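Local coordinates for 2-keto acid:ferredoxin oxidoreductase subunit alpha (Pyrococcus furiosus, PDB 1YD7), which probably serves as the alpha subunit of an enzyme that oxidises 2-oxoglutarate to succinyl-CoA and carbon dioxide, passing the electrons to ferredoxin, at residues 16-26 against 189-200; 36-46 against 88-96. All coordinates share one frame; numbering follows the deposited sequence.

Contact 1 (16-26 with 189-200) ties a segment near the start of the modelled chain to one near its end in a two-stranded antiparallel ribbon, whereas contact 2 (36-46 with 88-96) joins neighbouring strands of the six-stranded parallel sheet of a domain of the thiamine diphosphate-binding family. Along the chain, contact 2 is nested inside the loop that contact 1 closes. Helix 25-36 runs from the end of strand 19-24 to the turn before strand 40-43. The two contacts do not touch: their centres are about 19 Å apart and their nearest atoms about 7 Å. Contact 2 lies near the middle, its centre about 6 Å from that of the chain, against about 15 Å for contact 1.

Contact 1 of 2, residues 16-26 against 189-200; sequences PVGEPDFIQGD and VGHMRERVYIPN
Strands 19-24 and 193-198 pair as a two-stranded antiparallel ribbon, their axes 4.3 Å apart at closest and their directions 147° apart. E19, D21 and I23 form the hydrogen-bonded pairs with I198, V196 and E194. A G1 beta bulge ends the ladder, where I198 O accepts from both G18 N and E19 N, though G18 N to I198 O, at 2.5 Å, is suspiciously short and its exact geometry doubtful. On the side of the ribbon facing helix 25-36, I23 CD1 meets I198 CD1 tip to tip at 3.9 Å and also touches CG2 of V196; A28 and L35 of that helix back these aliphatic chains. P20, F22 and Q24 lie on the other side. With chi1 at -175°, CG of F22 lies opposite the backbone N, which brings the ring edge to the other strand, R195 N in the ring plane 3.4 Å from CD1. P20 lies alongside R195, CB 3.6 Å above one face of the guanidinium. Y197 carries its ring past the bulge, CE1 3.4 Å from E19 N, and its hydroxyl is hydrogen-bonded to E203. D26 N donates a hydrogen bond to G190 O on a lone pair, joining the first turn of helix 25-36 to the end of helix 187-191. Q24, at the N-cap position, donates from NE2 to H191 O at 2.7 Å, and H191 O lies close to the plane of the Q24 amide.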
ATOM      1  N   PRO A  16     -14.290  -5.272   8.928  1.00 31.33           N
ATOM      2  CA  PRO A  16     -15.627  -5.056   8.372  1.00 31.22           C
ATOM      3  C   PRO A  16     -15.606  -4.432   6.970  1.00 29.81           C
ATOM      4  O   PRO A  16     -14.849  -3.479   6.705  1.00 29.74           O
ATOM      5  CB  PRO A  16     -16.291  -4.105   9.396  1.00 30.71           C
ATOM      6  CG  PRO A  16     -15.490  -4.235  10.637  1.00 30.67           C
ATOM      7  CD  PRO A  16     -14.087  -4.494  10.159  1.00 30.59           C
ATOM      8  N   VAL A  17     -16.451  -4.971   6.096  1.00 30.94           N
ATOM      9  CA  VAL A  17     -16.558  -4.525   4.716  1.00 33.72           C
ATOM     10  C   VAL A  17     -18.042  -4.397   4.350  1.00 36.57           C
ATOM     11  O   VAL A  17     -18.885  -5.039   4.957  1.00 37.29           O
ATOM     12  CB  VAL A  17     -15.866  -5.519   3.722  1.00 33.59           C
ATOM     13  CG1 VAL A  17     -14.400  -5.674   4.058  1.00 32.37           C
ATOM     14  CG2 VAL A  17     -16.574  -6.880   3.712  1.00 34.43           C
ATOM     15  N   GLY A  18     -18.353  -3.606   3.330  1.00 34.57           N
ATOM     16  CA  GLY A  18     -19.725  -3.469   2.897  1.00 36.15           C
ATOM     17  C   GLY A  18     -20.526  -2.605   3.873  1.00 40.66           C
ATOM     18  O   GLY A  18     -21.740  -2.793   4.026  1.00 35.82           O
ATOM     19  N   GLU A  19     -19.841  -1.663   4.529  1.00 40.27           N
ATOM     20  CA  GLU A  19     -20.481  -0.739   5.461  1.00 42.08           C
ATOM     21  C   GLU A  19     -19.478   0.328   5.912  1.00 38.15           C
ATOM     22  O   GLU A  19     -18.275   0.181   5.662  1.00 35.41           O
ATOM     23  CB  GLU A  19     -21.061  -1.499   6.664  1.00 43.83           C
ATOM     24  CG  GLU A  19     -20.028  -2.243   7.480  1.00 45.78           C
ATOM     25  CD  GLU A  19     -20.633  -2.987   8.637  1.00 47.12           C
ATOM     26  OE1 GLU A  19     -21.368  -2.359   9.450  1.00 47.09           O
ATOM     27  OE2 GLU A  19     -20.355  -4.205   8.736  1.00 52.44           O
ATOM     28  N   PRO A  20     -19.969   1.430   6.529  1.00 34.67           N
ATOM     29  CA  PRO A  20     -19.064   2.464   6.987  1.00 31.04           C
ATOM     30  C   PRO A  20     -18.314   2.091   8.251  1.00 26.99           C
ATOM     31  O   PRO A  20     -18.699   1.211   8.991  1.00 25.39           O
ATOM     32  CB  PRO A  20     -19.993   3.683   7.241  1.00 34.47           C
ATOM     33  CG  PRO A  20     -21.332   3.304   6.664  1.00 34.63           C
ATOM     34  CD  PRO A  20     -21.368   1.811   6.814  1.00 37.68           C
ATOM     35  N   ASP A  21     -17.213   2.764   8.456  1.00 29.03           N
ATOM     36  CA  ASP A  21     -16.433   2.585   9.636  1.00 31.08           C
ATOM     37  C   ASP A  21     -15.621   3.843   9.771  1.00 29.99           C
ATOM     38  O   ASP A  21     -15.215   4.445   8.773  1.00 29.75           O
ATOM     39  CB  ASP A  21     -15.498   1.381   9.499  1.00 35.66           C
ATOM     40  CG  ASP A  21     -15.159   0.734  10.843  1.00 36.86           C
ATOM     41  OD1 ASP A  21     -15.411   1.340  11.924  1.00 36.86           O
ATOM     42  OD2 ASP A  21     -14.680  -0.415  10.807  1.00 32.30           O
ATOM     43  N   PHE A  22     -15.344   4.190  11.016  1.00 31.91           N
ATOM     44  CA  PHE A  22     -14.748   5.451  11.378  1.00 33.11           C
ATOM     45  C   PHE A  22     -13.302   5.094  11.645  1.00 32.07           C
ATOM     46  O   PHE A  22     -12.985   4.507  12.686  1.00 29.13           O
ATOM     47  CB  PHE A  22     -15.490   5.994  12.625  1.00 34.63           C
ATOM     48  CG  PHE A  22     -15.069   7.369  13.066  1.00 35.05           C
ATOM     49  CD1 PHE A  22     -14.950   8.409  12.153  1.00 36.11           C
ATOM     50  CD2 PHE A  22     -14.835   7.637  14.421  1.00 34.13           C
ATOM     51  CE1 PHE A  22     -14.569   9.690  12.560  1.00 35.32           C
ATOM     52  CE2 PHE A  22     -14.480   8.903  14.838  1.00 35.28           C
ATOM     53  CZ  PHE A  22     -14.353   9.942  13.908  1.00 35.25           C
ATOM     54  N   ILE A  23     -12.423   5.421  10.694  1.00 31.60           N
ATOM     55  CA  ILE A  23     -11.073   4.847  10.687  1.00 30.07           C
ATOM     56  C   ILE A  23     -10.070   5.897  10.351  1.00 26.21           C
ATOM     57  O   ILE A  23     -10.435   6.946   9.861  1.00 23.83           O
ATOM     58  CB  ILE A  23     -10.936   3.667   9.688  1.00 29.59           C
ATOM     59  CG1 ILE A  23     -11.225   4.116   8.256  1.00 31.98           C
ATOM     60  CG2 ILE A  23     -11.884   2.542  10.053  1.00 30.11           C
ATOM     61  CD1 ILE A  23     -11.044   3.030   7.245  1.00 32.56           C
ATOM     62  N   GLN A  24      -8.803   5.608  10.630  1.00 21.33           N
ATOM     63  CA  GLN A  24      -7.732   6.535  10.317  1.00 26.36           C
ATOM     64  C   GLN A  24      -7.142   6.234   8.936  1.00 26.56           C
ATOM     65  O   GLN A  24      -7.451   5.195   8.341  1.00 20.95           O
ATOM     66  CB  GLN A  24      -6.656   6.480  11.394  1.00 30.96           C
ATOM     67  CG  GLN A  24      -7.122   7.085  12.734  1.00 32.24           C
ATOM     68  CD  GLN A  24      -6.075   6.995  13.800  1.00 30.99           C
ATOM     69  OE1 GLN A  24      -5.715   5.911  14.230  1.00 31.59           O
ATOM     70  NE2 GLN A  24      -5.564   8.137  14.218  1.00 33.47           N
ATOM     71  N   GLY A  25      -6.334   7.173   8.436  1.00 25.54           N
ATOM     72  CA  GLY A  25      -5.802   7.134   7.097  1.00 28.90           C
ATOM     73  C   GLY A  25      -4.957   5.885   6.830  1.00 30.29           C
ATOM     74  O   GLY A  25      -5.102   5.271   5.772  1.00 33.38           O
ATOM     75  N   ASP A  26      -4.100   5.511   7.784  1.00 25.45           N
ATOM     76  CA  ASP A  26      -3.273   4.312   7.667  1.00 28.86           C
ATOM     77  C   ASP A  26      -4.080   3.019   7.545  1.00 31.35           C
ATOM     78  O   ASP A  26      -3.722   2.117   6.765  1.00 29.39           O
ATOM     79  CB  ASP A  26      -2.306   4.208   8.841  1.00 31.51           C
ATOM     80  CG  ASP A  26      -1.161   5.162   8.720  1.00 33.57           C
ATOM     81  OD1 ASP A  26      -0.846   5.542   7.570  1.00 28.99           O
ATOM     82  OD2 ASP A  26      -0.587   5.551   9.768  1.00 37.17           O
ATOM     83  N   VAL A 189      -2.399  12.916   7.475  1.00 39.29           N
ATOM     84  CA  VAL A 189      -3.390  12.085   6.786  1.00 37.99           C
ATOM     85  C   VAL A 189      -3.521  10.707   7.441  1.00 35.20           C
ATOM     86  O   VAL A 189      -4.631  10.205   7.618  1.00 37.49           O
ATOM     87  CB  VAL A 189      -3.055  11.927   5.301  1.00 41.47           C
ATOM     88  CG1 VAL A 189      -3.968  10.917   4.650  1.00 43.10           C
ATOM     89  CG2 VAL A 189      -3.192  13.269   4.596  1.00 43.70           C
ATOM     90  N   GLY A 190      -2.396  10.102   7.802  1.00 30.59           N
ATOM     91  CA  GLY A 190      -2.407   8.791   8.407  1.00 33.88           C
ATOM     92  C   GLY A 190      -3.191   8.684   9.698  1.00 36.58           C
ATOM     93  O   GLY A 190      -3.744   7.619   9.996  1.00 33.43           O
ATOM     94  N   HIS A 191      -3.244   9.785  10.455  1.00 39.16           N
ATOM     95  CA  HIS A 191      -3.892   9.798  11.771  1.00 40.12           C
ATOM     96  C   HIS A 191      -5.217  10.533  11.824  1.00 39.58           C
ATOM     97  O   HIS A 191      -5.911  10.433  12.833  1.00 39.13           O
ATOM     98  CB  HIS A 191      -2.926  10.307  12.839  1.00 39.22           C
ATOM     99  CG  HIS A 191      -1.713   9.444  12.976  1.00 40.32           C
ATOM    100  ND1 HIS A 191      -0.616   9.573  12.151  1.00 40.07           N
ATOM    101  CD2 HIS A 191      -1.438   8.416  13.814  1.00 39.45           C
ATOM    102  CE1 HIS A 191       0.288   8.673  12.489  1.00 41.37           C
ATOM    103  NE2 HIS A 191      -0.190   7.948  13.485  1.00 39.94           N
HETATM  104  N   MSE A 192      -5.593  11.210  10.738  1.00 40.63           N
HETATM  105  CA  MSE A 192      -6.951  11.730  10.592  1.00 43.12           C
HETATM  106  C   MSE A 192      -7.906  10.589  10.710  1.00 37.02           C
HETATM  107  O   MSE A 192      -7.567   9.477  10.313  1.00 34.64           O
HETATM  108  CB  MSE A 192      -7.201  12.304   9.215  1.00 47.20           C
HETATM  109  CG  MSE A 192      -6.367  13.454   8.856  1.00 52.08           C
HETATM  110 SE   MSE A 192      -7.031  14.261   7.218  1.00 59.53          SE
HETATM  111  CE  MSE A 192      -5.526  15.449   7.054  1.00 53.17           C
ATOM    112  N   ARG A 193      -9.118  10.885  11.175  1.00 32.71           N
ATOM    113  CA  ARG A 193     -10.172   9.891  11.360  1.00 30.75           C
ATOM    114  C   ARG A 193     -11.373  10.366  10.600  1.00 31.04           C
ATOM    115  O   ARG A 193     -11.716  11.535  10.683  1.00 35.19           O
ATOM    116  CB  ARG A 193     -10.574   9.770  12.829  0.50 31.09           C
ATOM    117  CG  ARG A 193      -9.576   9.096  13.712  0.50 28.49           C
ATOM    118  CD  ARG A 193     -10.076   8.965  15.159  0.50 25.61           C
ATOM    119  NE  ARG A 193      -9.039   8.424  16.028  0.50 20.95           N
ATOM    120  CZ  ARG A 193      -7.986   9.119  16.447  0.50 25.48           C
ATOM    121  NH1 ARG A 193      -7.819  10.398  16.088  0.50 26.90           N
ATOM    122  NH2 ARG A 193      -7.079   8.538  17.227  0.50 23.23           N
ATOM    123  N   GLU A 194     -12.013   9.485   9.839  1.00 30.95           N
ATOM    124  CA  GLU A 194     -13.176   9.872   9.063  1.00 32.45           C
ATOM    125  C   GLU A 194     -14.011   8.649   8.883  1.00 32.49           C
ATOM    126  O   GLU A 194     -13.473   7.536   8.859  1.00 36.29           O
ATOM    127  CB  GLU A 194     -12.755  10.474   7.710  1.00 35.81           C
ATOM    128  CG  GLU A 194     -13.868  10.533   6.675  1.00 37.83           C
ATOM    129  CD  GLU A 194     -13.485  11.164   5.317  1.00 41.38           C
ATOM    130  OE1 GLU A 194     -12.296  11.542   5.059  1.00 44.06           O
ATOM    131  OE2 GLU A 194     -14.435  11.279   4.500  1.00 43.57           O
ATOM    132  N   ARG A 195     -15.328   8.837   8.770  1.00 34.75           N
ATOM    133  CA  ARG A 195     -16.249   7.727   8.556  1.00 37.44           C
ATOM    134  C   ARG A 195     -16.355   7.496   7.054  1.00 39.64           C
ATOM    135  O   ARG A 195     -16.793   8.378   6.319  1.00 43.96           O
ATOM    136  CB  ARG A 195     -17.622   8.036   9.143  1.00 39.45           C
ATOM    137  CG  ARG A 195     -18.625   6.880   9.137  1.00 36.85           C
ATOM    138  CD  ARG A 195     -19.911   7.294   9.915  1.00 38.61           C
ATOM    139  NE  ARG A 195     -20.842   6.174  10.035  1.00 35.02           N
ATOM    140  CZ  ARG A 195     -22.039   6.107   9.466  1.00 35.79           C
ATOM    141  NH1 ARG A 195     -22.534   7.130   8.786  1.00 39.15           N
ATOM    142  NH2 ARG A 195     -22.767   5.008   9.607  1.00 36.38           N
ATOM    143  N   VAL A 196     -15.909   6.331   6.599  1.00 37.84           N
ATOM    144  CA  VAL A 196     -15.934   6.012   5.184  1.00 38.03           C
ATOM    145  C   VAL A 196     -16.586   4.664   4.954  1.00 35.15           C
ATOM    146  O   VAL A 196     -16.403   3.712   5.721  1.00 35.21           O
ATOM    147  CB  VAL A 196     -14.513   6.048   4.515  1.00 39.85           C
ATOM    148  CG1 VAL A 196     -13.827   7.375   4.779  1.00 42.24           C
ATOM    149  CG2 VAL A 196     -13.665   4.942   5.000  1.00 41.82           C
ATOM    150  N   TYR A 197     -17.375   4.626   3.892  1.00 33.38           N
ATOM    151  CA  TYR A 197     -17.936   3.403   3.379  1.00 34.83           C
ATOM    152  C   TYR A 197     -16.819   2.503   2.790  1.00 33.20           C
ATOM    153  O   TYR A 197     -16.091   2.890   1.874  1.00 33.75           O
ATOM    154  CB  TYR A 197     -19.019   3.716   2.328  1.00 33.05           C
ATOM    155  CG  TYR A 197     -19.620   2.454   1.787  1.00 32.67           C
ATOM    156  CD1 TYR A 197     -20.462   1.684   2.568  1.00 30.53           C
ATOM    157  CD2 TYR A 197     -19.291   1.990   0.518  1.00 30.59           C
ATOM    158  CE1 TYR A 197     -20.979   0.486   2.098  1.00 31.87           C
ATOM    159  CE2 TYR A 197     -19.834   0.793   0.031  1.00 30.41           C
ATOM    160  CZ  TYR A 197     -20.662   0.044   0.822  1.00 31.31           C
ATOM    161  OH  TYR A 197     -21.189  -1.167   0.366  1.00 32.52           O
ATOM    162  N   ILE A 198     -16.695   1.313   3.366  1.00 34.77           N
ATOM    163  CA  ILE A 198     -15.728   0.309   2.956  1.00 32.35           C
ATOM    164  C   ILE A 198     -16.495  -0.673   2.093  1.00 32.00           C
ATOM    165  O   ILE A 198     -17.290  -1.435   2.622  1.00 32.38           O
ATOM    166  CB  ILE A 198     -15.154  -0.483   4.149  1.00 30.40           C
ATOM    167  CG1 ILE A 198     -14.503   0.454   5.184  1.00 30.24           C
ATOM    168  CG2 ILE A 198     -14.149  -1.555   3.631  1.00 33.00           C
ATOM    169  CD1 ILE A 198     -13.315   1.268   4.675  1.00 32.64           C
ATOM    170  N   PRO A 199     -16.264  -0.659   0.767  1.00 33.56           N
ATOM    171  CA  PRO A 199     -17.117  -1.441  -0.118  1.00 35.07           C
ATOM    172  C   PRO A 199     -16.928  -2.949   0.002  1.00 34.98           C
ATOM    173  O   PRO A 199     -15.914  -3.411   0.494  1.00 38.25           O
ATOM    174  CB  PRO A 199     -16.706  -0.961  -1.521  1.00 37.69           C
ATOM    175  CG  PRO A 199     -15.875   0.284  -1.305  1.00 37.70           C
ATOM    176  CD  PRO A 199     -15.223   0.070   0.013  1.00 35.76           C
ATOM    177  N   ASN A 200     -17.933  -3.703  -0.411  1.00 36.97           N
ATOM    178  CA  ASN A 200     -17.769  -5.128  -0.660  1.00 41.69           C
ATOM    179  C   ASN A 200     -16.827  -5.337  -1.848  1.00 42.20           C
ATOM    180  O   ASN A 200     -16.780  -4.505  -2.753  1.00 39.99           O
ATOM    181  CB  ASN A 200     -19.116  -5.786  -0.975  1.00 40.71           C
ATOM    182  CG  ASN A 200     -20.011  -5.861   0.228  1.00 42.77           C
ATOM    183  OD1 ASN A 200     -19.683  -6.533   1.205  1.00 43.65           O
ATOM    184  ND2 ASN A 200     -21.150  -5.168   0.177  1.00 42.32           N
TER

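Contact 2 of 2, residues 36-46 against 88-96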
ATOM      1  N   ALA A  36      -7.760  -4.750  -2.558  1.00 30.36           N
ATOM      2  CA  ALA A  36      -7.232  -4.700  -3.924  1.00 30.78           C
ATOM      3  C   ALA A  36      -6.453  -5.968  -4.331  1.00 30.82           C
ATOM      4  O   ALA A  36      -6.147  -6.136  -5.504  1.00 30.62           O
ATOM      5  CB  ALA A  36      -6.345  -3.487  -4.106  1.00 30.15           C
ATOM      6  N   GLY A  37      -6.116  -6.818  -3.366  1.00 31.49           N
ATOM      7  CA  GLY A  37      -5.502  -8.134  -3.620  1.00 30.17           C
ATOM      8  C   GLY A  37      -4.042  -8.204  -3.239  1.00 30.14           C
ATOM      9  O   GLY A  37      -3.376  -9.163  -3.569  1.00 34.10           O
ATOM     10  N   CYS A  38      -3.527  -7.186  -2.553  1.00 29.72           N
ATOM     11  CA  CYS A  38      -2.171  -7.242  -2.024  1.00 29.97           C
ATOM     12  C   CYS A  38      -2.048  -8.395  -1.019  1.00 32.57           C
ATOM     13  O   CYS A  38      -2.834  -8.493  -0.063  1.00 31.81           O
ATOM     14  CB  CYS A  38      -1.804  -5.946  -1.330  1.00 28.18           C
ATOM     15  SG  CYS A  38      -0.133  -5.868  -0.709  1.00 26.48           S
ATOM     16  N   ARG A  39      -1.062  -9.257  -1.260  1.00 32.97           N
ATOM     17  CA  ARG A  39      -0.749 -10.370  -0.374  1.00 30.08           C
ATOM     18  C   ARG A  39       0.707 -10.404   0.021  1.00 26.86           C
ATOM     19  O   ARG A  39       1.123 -11.295   0.711  1.00 32.49           O
ATOM     20  CB  ARG A  39      -1.180 -11.685  -1.001  1.00 28.57           C
ATOM     21  CG  ARG A  39      -2.684 -11.798  -1.166  1.00 27.97           C
ATOM     22  CD  ARG A  39      -3.415 -11.686   0.195  1.00 29.98           C
ATOM     23  NE  ARG A  39      -4.874 -11.823   0.082  1.00 30.45           N
ATOM     24  CZ  ARG A  39      -5.736 -10.832  -0.168  1.00 29.89           C
ATOM     25  NH1 ARG A  39      -5.339  -9.581  -0.327  1.00 29.83           N
ATOM     26  NH2 ARG A  39      -7.025 -11.096  -0.233  1.00 29.62           N
ATOM     27  N   PHE A  40       1.467  -9.384  -0.343  1.00 25.66           N
ATOM     28  CA  PHE A  40       2.817  -9.317   0.088  1.00 25.49           C
ATOM     29  C   PHE A  40       3.158  -7.909   0.511  1.00 27.27           C
ATOM     30  O   PHE A  40       2.979  -6.969  -0.278  1.00 30.69           O
ATOM     31  CB  PHE A  40       3.773  -9.740  -1.058  1.00 25.26           C
ATOM     32  CG  PHE A  40       5.180  -9.764  -0.640  1.00 25.22           C
ATOM     33  CD1 PHE A  40       5.752 -10.941  -0.165  1.00 28.16           C
ATOM     34  CD2 PHE A  40       5.934  -8.607  -0.641  1.00 25.20           C
ATOM     35  CE1 PHE A  40       7.082 -10.957   0.267  1.00 26.83           C
ATOM     36  CE2 PHE A  40       7.256  -8.611  -0.181  1.00 26.60           C
ATOM     37  CZ  PHE A  40       7.831  -9.788   0.254  1.00 24.63           C
ATOM     38  N   TYR A  41       3.721  -7.768   1.711  1.00 28.34           N
ATOM     39  CA  TYR A  41       4.114  -6.462   2.248  1.00 29.63           C
ATOM     40  C   TYR A  41       5.489  -6.591   2.892  1.00 30.24           C
ATOM     41  O   TYR A  41       5.732  -7.506   3.688  1.00 35.26           O
ATOM     42  CB  TYR A  41       3.075  -5.960   3.287  1.00 31.86           C
ATOM     43  CG  TYR A  41       3.413  -4.617   3.944  1.00 31.72           C
ATOM     44  CD1 TYR A  41       2.888  -3.432   3.458  1.00 35.01           C
ATOM     45  CD2 TYR A  41       4.248  -4.540   5.026  1.00 33.13           C
ATOM     46  CE1 TYR A  41       3.185  -2.203   4.041  1.00 34.49           C
ATOM     47  CE2 TYR A  41       4.577  -3.323   5.600  1.00 33.22           C
ATOM     48  CZ  TYR A  41       4.030  -2.161   5.107  1.00 35.08           C
ATOM     49  OH  TYR A  41       4.330  -0.952   5.695  1.00 36.37           O
ATOM     50  N   ALA A  42       6.395  -5.688   2.561  1.00 33.68           N
ATOM     51  CA  ALA A  42       7.709  -5.677   3.189  1.00 34.45           C
ATOM     52  C   ALA A  42       7.994  -4.288   3.723  1.00 38.88           C
ATOM     53  O   ALA A  42       7.779  -3.271   3.039  1.00 40.89           O
ATOM     54  CB  ALA A  42       8.787  -6.116   2.209  1.00 37.37           C
ATOM     55  N   GLY A  43       8.454  -4.239   4.969  1.00 41.44           N
ATOM     56  CA  GLY A  43       8.746  -2.977   5.618  1.00 39.81           C
ATOM     57  C   GLY A  43       9.234  -3.194   7.029  1.00 43.79           C
ATOM     58  O   GLY A  43       9.429  -4.329   7.451  1.00 40.83           O
ATOM     59  N   TYR A  44       9.456  -2.078   7.719  1.00 46.96           N
ATOM     60  CA  TYR A  44       9.803  -2.001   9.131  1.00 48.60           C
ATOM     61  C   TYR A  44       8.754  -1.055   9.732  1.00 47.90           C
ATOM     62  O   TYR A  44       8.175  -0.247   8.999  1.00 50.06           O
ATOM     63  CB  TYR A  44      11.230  -1.435   9.304  0.65 48.93           C
ATOM     64  CG  TYR A  44      11.927  -1.729  10.645  0.65 49.62           C
ATOM     65  CD1 TYR A  44      12.090  -3.046  11.101  0.65 49.99           C
ATOM     66  CD2 TYR A  44      12.444  -0.682  11.425  0.65 48.70           C
ATOM     67  CE1 TYR A  44      12.724  -3.335  12.318  0.65 48.65           C
ATOM     68  N   PRO A  45       8.483  -1.146  11.046  1.00 46.53           N
ATOM     69  CA  PRO A  45       7.740  -0.044  11.700  1.00 46.23           C
ATOM     70  C   PRO A  45       8.235   1.382  11.377  1.00 47.74           C
ATOM     71  O   PRO A  45       9.435   1.649  11.393  1.00 43.23           O
ATOM     72  CB  PRO A  45       7.916  -0.341  13.180  1.00 42.29           C
ATOM     73  CG  PRO A  45       7.977  -1.843  13.227  1.00 43.53           C
ATOM     74  CD  PRO A  45       8.754  -2.250  11.991  1.00 45.03           C
ATOM     75  N   ILE A  46       7.298   2.273  11.052  1.00 50.33           N
ATOM     76  CA  ILE A  46       7.607   3.673  10.822  1.00 53.10           C
ATOM     77  C   ILE A  46       6.690   4.521  11.704  1.00 56.69           C
ATOM     78  O   ILE A  46       6.350   5.671  11.372  1.00 57.89           O
ATOM     79  CB  ILE A  46       7.495   4.051   9.326  1.00 53.36           C
ATOM     80  CG1 ILE A  46       6.216   3.486   8.702  1.00 54.77           C
ATOM     81  CG2 ILE A  46       8.703   3.517   8.562  1.00 55.01           C
ATOM     82  CD1 ILE A  46       5.905   4.040   7.297  1.00 55.13           C
ATOM     83  N   ALA A  88       3.104 -12.003  -7.180  1.00 30.73           N
ATOM     84  CA  ALA A  88       2.316 -11.401  -6.095  1.00 32.66           C
ATOM     85  C   ALA A  88       1.952  -9.932  -6.379  1.00 29.66           C
ATOM     86  O   ALA A  88       2.689  -9.221  -7.078  1.00 22.05           O
ATOM     87  CB  ALA A  88       3.138 -11.459  -4.783  1.00 35.39           C
ATOM     88  N   LYS A  89       0.836  -9.468  -5.815  1.00 31.35           N
ATOM     89  CA  LYS A  89       0.609  -8.008  -5.686  1.00 29.66           C
ATOM     90  C   LYS A  89       1.318  -7.540  -4.432  1.00 24.63           C
ATOM     91  O   LYS A  89       0.984  -7.978  -3.338  1.00 25.05           O
ATOM     92  CB  LYS A  89      -0.859  -7.677  -5.588  1.00 31.53           C
ATOM     93  CG  LYS A  89      -1.623  -7.795  -6.868  1.00 34.38           C
ATOM     94  CD  LYS A  89      -2.947  -6.992  -6.745  1.00 34.33           C
ATOM     95  CE  LYS A  89      -3.812  -7.176  -7.943  1.00 34.07           C
ATOM     96  NZ  LYS A  89      -4.991  -6.327  -7.894  1.00 33.32           N
ATOM     97  N   ALA A  90       2.307  -6.671  -4.599  1.00 25.81           N
ATOM     98  CA  ALA A  90       3.280  -6.366  -3.555  1.00 26.19           C
ATOM     99  C   ALA A  90       3.321  -4.889  -3.262  1.00 30.16           C
ATOM    100  O   ALA A  90       3.043  -4.063  -4.154  1.00 30.09           O
ATOM    101  CB  ALA A  90       4.680  -6.819  -3.974  1.00 26.87           C
HETATM  102  N   MSE A  91       3.650  -4.575  -2.009  1.00 32.96           N
HETATM  103  CA  MSE A  91       3.858  -3.211  -1.566  1.00 39.91           C
HETATM  104  C   MSE A  91       4.943  -3.129  -0.500  1.00 35.78           C
HETATM  105  O   MSE A  91       5.293  -4.120   0.130  1.00 32.44           O
HETATM  106  CB  MSE A  91       2.537  -2.548  -1.122  1.00 42.46           C
HETATM  107  CG  MSE A  91       2.145  -2.653   0.328  1.00 50.91           C
HETATM  108 SE   MSE A  91       0.627  -1.430   0.942  1.00 60.37          SE
HETATM  109  CE  MSE A  91       0.635  -0.006  -0.192  1.00 55.42           C
ATOM    110  N   THR A  92       5.520  -1.945  -0.364  1.00 34.78           N
ATOM    111  CA  THR A  92       6.411  -1.630   0.729  1.00 35.65           C
ATOM    112  C   THR A  92       6.078  -0.213   1.187  1.00 34.31           C
ATOM    113  O   THR A  92       5.387   0.516   0.476  1.00 33.97           O
ATOM    114  CB  THR A  92       7.914  -1.772   0.320  1.00 37.86           C
ATOM    115  OG1 THR A  92       8.762  -1.370   1.413  1.00 42.08           O
ATOM    116  CG2 THR A  92       8.256  -0.935  -0.931  1.00 40.32           C
ATOM    117  N   ALA A  93       6.548   0.150   2.379  1.00 36.90           N
ATOM    118  CA  ALA A  93       6.297   1.462   2.983  1.00 43.07           C
ATOM    119  C   ALA A  93       7.557   2.038   3.592  1.00 44.74           C
ATOM    120  O   ALA A  93       8.251   1.359   4.322  1.00 42.40           O
ATOM    121  CB  ALA A  93       5.210   1.382   4.041  1.00 44.16           C
ATOM    122  N   THR A  94       7.842   3.300   3.285  1.00 50.81           N
ATOM    123  CA  THR A  94       9.025   3.973   3.817  1.00 52.51           C
ATOM    124  C   THR A  94       8.675   5.383   4.284  1.00 53.70           C
ATOM    125  O   THR A  94       7.565   5.866   4.049  1.00 49.32           O
ATOM    126  CB  THR A  94      10.196   3.990   2.796  1.00 52.94           C
ATOM    127  OG1 THR A  94      11.322   4.643   3.391  1.00 52.99           O
ATOM    128  CG2 THR A  94       9.809   4.687   1.478  1.00 51.12           C
ATOM    129  N   SER A  95       9.621   6.014   4.979  1.00 58.46           N
ATOM    130  CA  SER A  95       9.391   7.332   5.583  1.00 63.38           C
ATOM    131  C   SER A  95      10.623   8.237   5.475  1.00 65.83           C
ATOM    132  O   SER A  95      11.756   7.763   5.541  1.00 65.14           O
ATOM    133  CB  SER A  95       8.970   7.176   7.052  1.00 63.09           C
ATOM    134  OG  SER A  95       8.234   8.307   7.490  1.00 64.05           O
ATOM    135  N   GLY A  96      10.379   9.534   5.286  1.00 69.03           N
ATOM    136  CA  GLY A  96      11.437  10.545   5.265  1.00 72.92           C
ATOM    137  C   GLY A  96      12.569  10.260   4.287  1.00 74.93           C
ATOM    138  O   GLY A  96      12.350  10.298   3.069  1.00 76.78           O
TER
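Y41 and M91, a selenomethionine here, cross at a slant on adjacent strands inside the parallel sheet of the thiamine diphosphate-binding-type domain: SE lies in the plane of the Y41 ring at its edge, 5.1 Å from the centroid, a Met-aromatic contact, while M91 CG approaches CD1. Further along, packing is tight: the methyl CB of A93 comes within 3.0 Å of Y41 OH, a buried hydroxyl that finds no polar partner in the model. The opposite side of the pair brings F40 CD2 to A90 CB at 4.0 Å. T92 OG1 donates to A42 O at 2.7 Å. The backbones are held by M91 N to F40 O and A42 N to M91 O. K89 extends fully beyond CG, and its NZ reaches A36 O at 2.7 Å, nearly in line with the C=O, beside the Schellman turn at G37. With an alanine here, A36 O would probably lose its ammonium partner and the end of helix 25-36 its tie to this strand. Around the pair, strand 66-69 flanks 40-43 and strand 116-121 flanks 90-95, with V117 and V119 against M91; helix 73-85 packs on the face of F40 and T92.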